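Local coordinates for PA-I Galactophilic Lectin (Enterobacter cloacae, PDB 6YGQ), which binds sugars as a lectin of the PA-IL-like family, probably with the help of a bound calcium ion, at the interface of chains A and B. Residues are numbered along the deposited sequence; one frame, centred on the assembly and turned at random. Chains: chain A/B, PA-I Galactophilic Lectin.

The interface of chains A and B. Residues chain A 21, 23, 51, 104-105, 137, 139; chain B 104-105, 139.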
loop_
_atom_site.group_PDB
_atom_site.type_symbol
_atom_site.label_atom_id
_atom_site.label_comp_id
_atom_site.label_asym_id
_atom_site.label_seq_id
_atom_site.Cartn_x
_atom_site.Cartn_y
_atom_site.Cartn_z
ATOM N N SER A 21 -5.615 -2.727 16.125
ATOM C CA SER A 21 -5.209 -1.682 17.054
ATOM C C SER A 21 -6.422 -0.930 17.585
ATOM O O SER A 21 -7.380 -0.656 16.854
ATOM C CB SER A 21 -4.242 -0.712 16.378
ATOM O OG SER A 21 -3.633 0.139 17.334
ATOM N N ASN A 23 -6.918 2.059 18.272
ATOM C CA ASN A 23 -7.154 3.394 17.733
ATOM C C ASN A 23 -7.797 3.362 16.350
ATOM O O ASN A 23 -7.902 4.408 15.700
ATOM C CB ASN A 23 -5.843 4.186 17.689
ATOM C CG ASN A 23 -4.844 3.607 16.714
ATOM O OD1 ASN A 23 -4.773 2.392 16.523
ATOM N ND2 ASN A 23 -4.056 4.478 16.092
ATOM N N THR A 51 -4.395 8.355 10.342
ATOM C CA THR A 51 -3.620 7.530 9.427
ATOM C C THR A 51 -4.581 6.696 8.596
ATOM O O THR A 51 -5.491 6.063 9.140
ATOM C CB THR A 51 -2.640 6.629 10.185
ATOM O OG1 THR A 51 -1.577 7.429 10.721
ATOM C CG2 THR A 51 -2.070 5.564 9.261
ATOM N N TYR A 104 0.211 8.649 6.345
ATOM C CA TYR A 104 0.620 8.395 7.720
ATOM C C TYR A 104 0.685 9.695 8.508
ATOM O O TYR A 104 1.342 10.653 8.085
ATOM C CB TYR A 104 1.977 7.688 7.724
ATOM C CG TYR A 104 2.502 7.293 9.082
ATOM C CD1 TYR A 104 1.887 6.295 9.825
ATOM C CD2 TYR A 104 3.631 7.903 9.610
ATOM C CE1 TYR A 104 2.377 5.925 11.065
ATOM C CE2 TYR A 104 4.126 7.543 10.846
ATOM C CZ TYR A 104 3.495 6.553 11.569
ATOM O OH TYR A 104 3.987 6.191 12.801
ATOM N N ARG A 105 0.005 9.718 9.652
ATOM C CA ARG A 105 -0.001 10.864 10.557
ATOM C C ARG A 105 -0.336 12.149 9.803
ATOM O O ARG A 105 0.414 13.128 9.802
ATOM C CB ARG A 105 1.337 10.982 11.286
ATOM C CG ARG A 105 1.585 9.858 12.269
ATOM C CD ARG A 105 2.801 10.121 13.140
ATOM N NE ARG A 105 2.964 9.057 14.125
ATOM C CZ ARG A 105 2.294 8.988 15.272
ATOM N NH1 ARG A 105 1.418 9.931 15.595
ATOM N NH2 ARG A 105 2.506 7.974 16.100
ATOM N N TYR A 137 -7.188 5.341 11.197
ATOM C CA TYR A 137 -6.789 5.331 12.596
ATOM C C TYR A 137 -6.652 6.755 13.116
ATOM O O TYR A 137 -6.216 7.652 12.389
ATOM C CB TYR A 137 -5.455 4.592 12.785
ATOM C CG TYR A 137 -5.502 3.140 12.387
ATOM C CD1 TYR A 137 -5.256 2.749 11.078
ATOM C CD2 TYR A 137 -5.799 2.158 13.319
ATOM C CE1 TYR A 137 -5.306 1.419 10.711
ATOM C CE2 TYR A 137 -5.851 0.830 12.964
ATOM C CZ TYR A 137 -5.602 0.465 11.661
ATOM O OH TYR A 137 -5.655 -0.863 11.311
ATOM N N GLU A 139 -4.642 9.214 15.557
ATOM C CA GLU A 139 -3.304 9.284 16.120
ATOM C C GLU A 139 -3.228 10.365 17.192
ATOM O O GLU A 139 -4.001 11.327 17.197
ATOM C CB GLU A 139 -2.254 9.567 15.038
ATOM C CG GLU A 139 -2.276 8.609 13.864
ATOM C CD GLU A 139 -1.615 7.278 14.169
ATOM O OE1 GLU A 139 -1.411 6.962 15.360
ATOM O OE2 GLU A 139 -1.301 6.544 13.208
ATOM N N TYR B 104 0.937 -2.016 10.206
ATOM C CA TYR B 104 0.713 -0.895 11.111
ATOM C C TYR B 104 0.748 -1.356 12.563
ATOM O O TYR B 104 0.074 -2.322 12.934
ATOM C CB TYR B 104 -0.630 -0.231 10.788
ATOM C CG TYR B 104 -1.000 0.931 11.681
ATOM C CD1 TYR B 104 -0.382 2.164 11.538
ATOM C CD2 TYR B 104 -1.981 0.798 12.656
ATOM C CE1 TYR B 104 -0.719 3.229 12.349
ATOM C CE2 TYR B 104 -2.325 1.858 13.471
ATOM C CZ TYR B 104 -1.690 3.070 13.312
ATOM O OH TYR B 104 -2.024 4.131 14.119
ATOM N N ARG B 105 1.542 -0.656 13.376
ATOM C CA ARG B 105 1.639 -0.904 14.815
ATOM C C ARG B 105 1.900 -2.379 15.103
ATOM O O ARG B 105 1.184 -3.036 15.866
ATOM C CB ARG B 105 0.390 -0.400 15.534
ATOM C CG ARG B 105 0.331 1.117 15.611
ATOM C CD ARG B 105 -0.816 1.616 16.473
ATOM N NE ARG B 105 -0.852 3.076 16.495
ATOM C CZ ARG B 105 -0.121 3.834 17.308
ATOM N NH1 ARG B 105 0.706 3.275 18.184
ATOM N NH2 ARG B 105 -0.219 5.156 17.246
ATOM N N GLU B 139 6.729 3.355 17.108
ATOM C CA GLU B 139 5.478 3.760 17.742
ATOM C C GLU B 139 5.602 3.649 19.261
ATOM O O GLU B 139 4.804 4.219 20.005
ATOM C CB GLU B 139 4.305 2.910 17.244
ATOM C CG GLU B 139 4.197 2.783 15.724
ATOM C CD GLU B 139 3.558 3.994 15.060
ATOM O OE1 GLU B 139 3.337 5.012 15.750
ATOM O OE2 GLU B 139 3.276 3.929 13.843
#
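A:Glu139 and B:Tyr104, with B:Arg105 beside them, belong to a polar patch of a two-fold symmetric interface that joins two copies of the lectin domain in the deposited dimer, a pairing that may or may not be the biological one. It illustrates how a reciprocal tyrosine–arginine–carboxylate network can fasten identical subunits. The B:Tyr104 hydroxyl OH meets the A:Glu139 carboxylate tip to tip, donating to OE2 at 2.7 Å from above the carboxylate plane. Behind it, the A:Thr51 hydroxyl OG1 gives a second hydrogen bond to the same OE2, on its anti lone pair. A:Glu139 OE1 receives B:Arg105 NH2 on its syn lone pair at 2.9 Å, a salt bridge lying close to the guanidinium plane. Together these three bonds should restrict the carboxylate's rotation. The A:Glu139 chain is bent at chi2 (-78°), which places the carboxylate between the two partners.

B:Tyr104 OH is itself gripped by further donors. A:Asn23 ND2 donates to B:Tyr104 OH at 2.9 Å, with amide and ring only 12° apart, while B:Arg105 NE donates from its own chain. A:Ser21 OG, hydrogen-bonded to A:Asn23 OD1, steadies that amide from the second shell. The B:Tyr104 ring is sandwiched: B:Arg105 CG covers one face and A:Tyr137 the other, with B:Tyr104 CE2 resting over the centre of the A:Tyr137 ring, 3.5 Å from A:Tyr137 CD2.

In the twin, A:Arg105 NH2 meets B:Glu139 OE1 nearly end-on. A:Arg105 NH2 and B:Arg105 NH2 lie 4.1 Å apart, like charges whose repulsion the glutamate carboxylates may offset. Nearby, A:Tyr104 OH donates to B:Glu139 OE2 at 2.6 Å.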